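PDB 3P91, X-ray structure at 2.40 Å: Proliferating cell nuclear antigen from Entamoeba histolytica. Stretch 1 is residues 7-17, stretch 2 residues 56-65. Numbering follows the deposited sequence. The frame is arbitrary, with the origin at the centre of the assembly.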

# COMPACT_ATOMS: atom_id res chain seq x y z
N PHE A 7 -29.06 -26.42 -9.26
CA PHE A 7 -29.06 -25.02 -8.88
C PHE A 7 -28.47 -24.15 -9.98
O PHE A 7 -27.39 -24.44 -10.50
CB PHE A 7 -28.32 -24.82 -7.56
CG PHE A 7 -28.33 -23.40 -7.06
CD1 PHE A 7 -29.53 -22.78 -6.73
CD2 PHE A 7 -27.15 -22.69 -6.91
CE1 PHE A 7 -29.54 -21.48 -6.28
CE2 PHE A 7 -27.16 -21.39 -6.46
CZ PHE A 7 -28.36 -20.79 -6.14
N HIS A 8 -29.19 -23.10 -10.34
CA HIS A 8 -28.68 -22.09 -11.25
C HIS A 8 -29.05 -20.68 -10.77
O HIS A 8 -30.19 -20.42 -10.42
CB HIS A 8 -29.21 -22.34 -12.67
CG HIS A 8 -28.98 -21.20 -13.61
ND1 HIS A 8 -27.75 -20.91 -14.16
CD2 HIS A 8 -29.84 -20.27 -14.11
CE1 HIS A 8 -27.85 -19.86 -14.95
NE2 HIS A 8 -29.11 -19.45 -14.93
N ALA A 9 -28.08 -19.78 -10.75
CA ALA A 9 -28.35 -18.42 -10.31
C ALA A 9 -27.44 -17.40 -10.99
O ALA A 9 -26.23 -17.58 -11.03
CB ALA A 9 -28.21 -18.32 -8.79
N LYS A 10 -28.04 -16.34 -11.53
CA LYS A 10 -27.25 -15.22 -12.01
C LYS A 10 -27.61 -13.95 -11.27
O LYS A 10 -28.77 -13.56 -11.22
CB LYS A 10 -27.44 -14.99 -13.51
CG LYS A 10 -26.61 -13.82 -14.02
CD LYS A 10 -26.82 -13.64 -15.50
CE LYS A 10 -28.25 -13.26 -15.77
NZ LYS A 10 -28.79 -13.91 -17.00
N PHE A 11 -26.60 -13.30 -10.72
CA PHE A 11 -26.82 -12.11 -9.93
C PHE A 11 -27.18 -10.92 -10.80
O PHE A 11 -26.75 -10.83 -11.95
CB PHE A 11 -25.59 -11.79 -9.09
CG PHE A 11 -25.38 -12.75 -7.97
CD1 PHE A 11 -25.87 -12.47 -6.70
CD2 PHE A 11 -24.72 -13.95 -8.18
CE1 PHE A 11 -25.68 -13.36 -5.66
CE2 PHE A 11 -24.53 -14.84 -7.15
CZ PHE A 11 -25.01 -14.55 -5.88
N LYS A 12 -27.97 -10.01 -10.25
CA LYS A 12 -28.17 -8.72 -10.88
C LYS A 12 -26.86 -7.95 -10.80
O LYS A 12 -26.41 -7.37 -11.79
CB LYS A 12 -29.30 -7.94 -10.18
CG LYS A 12 -30.68 -8.41 -10.61
CD LYS A 12 -31.78 -7.76 -9.80
CE LYS A 12 -33.14 -8.09 -10.39
NZ LYS A 12 -34.27 -7.65 -9.51
N GLU A 13 -26.24 -7.97 -9.63
CA GLU A 13 -24.96 -7.30 -9.41
C GLU A 13 -23.92 -8.24 -8.82
O GLU A 13 -24.14 -8.84 -7.78
CB GLU A 13 -25.13 -6.09 -8.48
CG GLU A 13 -26.02 -4.98 -9.03
CD GLU A 13 -25.45 -4.32 -10.28
OE1 GLU A 13 -26.25 -3.79 -11.08
OE2 GLU A 13 -24.21 -4.31 -10.46
N ALA A 14 -22.78 -8.36 -9.49
CA ALA A 14 -21.71 -9.23 -8.99
C ALA A 14 -21.11 -8.70 -7.69
O ALA A 14 -20.66 -9.48 -6.84
CB ALA A 14 -20.64 -9.42 -10.05
N ALA A 15 -21.09 -7.38 -7.54
CA ALA A 15 -20.58 -6.75 -6.33
C ALA A 15 -21.25 -7.31 -5.08
O ALA A 15 -20.59 -7.52 -4.06
CB ALA A 15 -20.79 -5.25 -6.40
N LEU A 16 -22.55 -7.55 -5.16
CA LEU A 16 -23.33 -8.04 -4.02
C LEU A 16 -22.74 -9.30 -3.39
O LEU A 16 -22.55 -9.37 -2.18
CB LEU A 16 -24.79 -8.27 -4.44
CG LEU A 16 -25.89 -8.50 -3.40
CD1 LEU A 16 -26.01 -9.96 -2.99
CD2 LEU A 16 -25.66 -7.62 -2.18
N PHE A 17 -22.44 -10.30 -4.21
CA PHE A 17 -21.97 -11.58 -3.69
C PHE A 17 -20.50 -11.53 -3.25
O PHE A 17 -20.10 -12.24 -2.33
CB PHE A 17 -22.18 -12.68 -4.72
CG PHE A 17 -22.01 -14.06 -4.16
CD1 PHE A 17 -22.79 -14.49 -3.09
CD2 PHE A 17 -21.11 -14.94 -4.72
CE1 PHE A 17 -22.65 -15.77 -2.59
CE2 PHE A 17 -20.96 -16.22 -4.22
CZ PHE A 17 -21.73 -16.64 -3.15
N LEU A 56 -29.35 -13.63 4.50
CA LEU A 56 -30.38 -13.99 3.56
C LEU A 56 -30.23 -13.19 2.28
O LEU A 56 -30.44 -11.98 2.27
CB LEU A 56 -31.75 -13.72 4.15
CG LEU A 56 -32.86 -13.97 3.14
CD1 LEU A 56 -32.81 -15.42 2.68
CD2 LEU A 56 -34.21 -13.62 3.74
N ILE A 57 -29.85 -13.86 1.20
CA ILE A 57 -29.97 -13.24 -0.11
C ILE A 57 -31.28 -13.69 -0.71
O ILE A 57 -31.56 -14.88 -0.80
CB ILE A 57 -28.81 -13.61 -1.04
CG1 ILE A 57 -27.48 -13.47 -0.31
CG2 ILE A 57 -28.84 -12.73 -2.27
CD1 ILE A 57 -26.31 -13.92 -1.11
N GLU A 58 -32.10 -12.73 -1.12
CA GLU A 58 -33.41 -13.05 -1.66
C GLU A 58 -33.36 -13.25 -3.16
O GLU A 58 -32.38 -12.87 -3.80
CB GLU A 58 -34.38 -11.92 -1.34
CG GLU A 58 -34.61 -11.69 0.13
CD GLU A 58 -35.91 -10.98 0.37
OE1 GLU A 58 -36.93 -11.67 0.62
OE2 GLU A 58 -35.92 -9.73 0.29
N THR A 59 -34.42 -13.82 -3.71
CA THR A 59 -34.46 -14.11 -5.15
C THR A 59 -34.51 -12.83 -6.01
O THR A 59 -34.17 -12.87 -7.20
CB THR A 59 -35.59 -15.13 -5.54
OG1 THR A 59 -36.88 -14.61 -5.18
CG2 THR A 59 -35.37 -16.47 -4.86
N ASP A 60 -34.90 -11.72 -5.40
CA ASP A 60 -34.91 -10.41 -6.06
C ASP A 60 -33.51 -9.86 -6.35
O ASP A 60 -33.35 -8.86 -7.04
CB ASP A 60 -35.66 -9.39 -5.20
CG ASP A 60 -37.16 -9.44 -5.42
OD1 ASP A 60 -37.91 -9.44 -4.42
OD2 ASP A 60 -37.60 -9.46 -6.59
N ALA A 61 -32.49 -10.53 -5.81
CA ALA A 61 -31.11 -10.13 -6.03
C ALA A 61 -30.54 -10.70 -7.34
O ALA A 61 -29.43 -10.38 -7.75
CB ALA A 61 -30.24 -10.55 -4.84
N PHE A 62 -31.34 -11.54 -8.01
CA PHE A 62 -30.90 -12.26 -9.19
C PHE A 62 -31.73 -11.94 -10.42
O PHE A 62 -32.92 -11.63 -10.31
CB PHE A 62 -30.97 -13.77 -8.94
CG PHE A 62 -30.31 -14.19 -7.67
CD1 PHE A 62 -28.99 -14.61 -7.66
CD2 PHE A 62 -31.02 -14.19 -6.47
CE1 PHE A 62 -28.38 -15.00 -6.48
CE2 PHE A 62 -30.42 -14.58 -5.29
CZ PHE A 62 -29.10 -14.99 -5.29
N ASP A 63 -31.10 -12.01 -11.58
CA ASP A 63 -31.79 -11.91 -12.85
C ASP A 63 -32.38 -13.27 -13.25
O ASP A 63 -33.43 -13.33 -13.89
CB ASP A 63 -30.85 -11.40 -13.94
CG ASP A 63 -30.68 -9.90 -13.88
OD1 ASP A 63 -29.56 -9.42 -14.20
OD2 ASP A 63 -31.65 -9.21 -13.52
N GLU A 64 -31.68 -14.34 -12.88
CA GLU A 64 -32.18 -15.70 -13.05
C GLU A 64 -31.99 -16.46 -11.74
O GLU A 64 -30.98 -16.27 -11.05
CB GLU A 64 -31.45 -16.43 -14.17
CG GLU A 64 -31.47 -15.71 -15.49
CD GLU A 64 -30.71 -16.44 -16.57
OE1 GLU A 64 -30.89 -16.12 -17.76
OE2 GLU A 64 -29.93 -17.35 -16.22
N PHE A 65 -32.95 -17.31 -11.41
CA PHE A 65 -32.85 -18.11 -10.20
C PHE A 65 -33.71 -19.36 -10.27
O PHE A 65 -34.91 -19.30 -10.51
CB PHE A 65 -33.21 -17.30 -8.95
CG PHE A 65 -32.82 -17.97 -7.66
CD1 PHE A 65 -31.59 -17.71 -7.07
CD2 PHE A 65 -33.68 -18.86 -7.04
CE1 PHE A 65 -31.22 -18.34 -5.90
CE2 PHE A 65 -33.32 -19.49 -5.86
CZ PHE A 65 -32.09 -19.22 -5.29
O HOH W 1 -27.45 -9.13 -7.09

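A beta bulge lets two antiparallel segments stay bonded while their side chains change company, and residues 7-17 and 56-65 of this nuclear antigen offer a compact example. Three residues, Lys-12, Lys-10 and Glu-64, cover the most surface.

Lys-10 and Glu-64 form the hydrogen-bonded pair of the ladder. Lys-10 N donates to Glu-64 O at 3.0 Å, but the return path is split: Lys-10 O accepts from Asp-63 N at 2.8 Å and only weakly from Glu-64 N at 3.4 Å. One carbonyl facing two successive amides marks the bulge, and the register shifts by one residue before Phe-11 pairs with Phe-62.

Because Lys-10 and Glu-64 project from the same face of the sheet, their opposite charges can meet, and Lys-10 NZ forms a salt bridge with Glu-64 OE1 at 3.1 Å. The other carboxylate oxygen, Glu-64 OE2, accepts a short, nearly linear hydrogen bond of 2.6 Å from His-8 NE2, so a single acidic group serves two basic partners.

Ala-9 and Phe-65 point to the other face of the sheet, and the contacts around them are apolar. Ala-9 CB lies 3.8 Å from Phe-65 CD1 and 4.0 Å from Phe-62 CD1, its small side chain in contact with both rings. Phe-7 turns its edge toward the face of Phe-65. Beyond the bulge the side chains of Phe-11 and Phe-62 diverge at CB, yet their rings meet obliquely, with Phe-11 CE1 and Phe-62 CE1 3.3 Å apart.

Past the bulge, Lys-12 grips the 3-10 segment through backbone carbonyls. Lys-12 N donates to Ala-61 O at 2.9 Å, and the extended side chain carries Lys-12 NZ to Asp-60 O, also at 2.9 Å. A water reinforces this junction, accepting from Glu-13 N at 3.0 Å and donating to Ala-61 O at 2.4 Å. Farther on, Leu-16 CD1 rests 4.0 Å from Ile-57 CG2, extending the apolar contact to the helix.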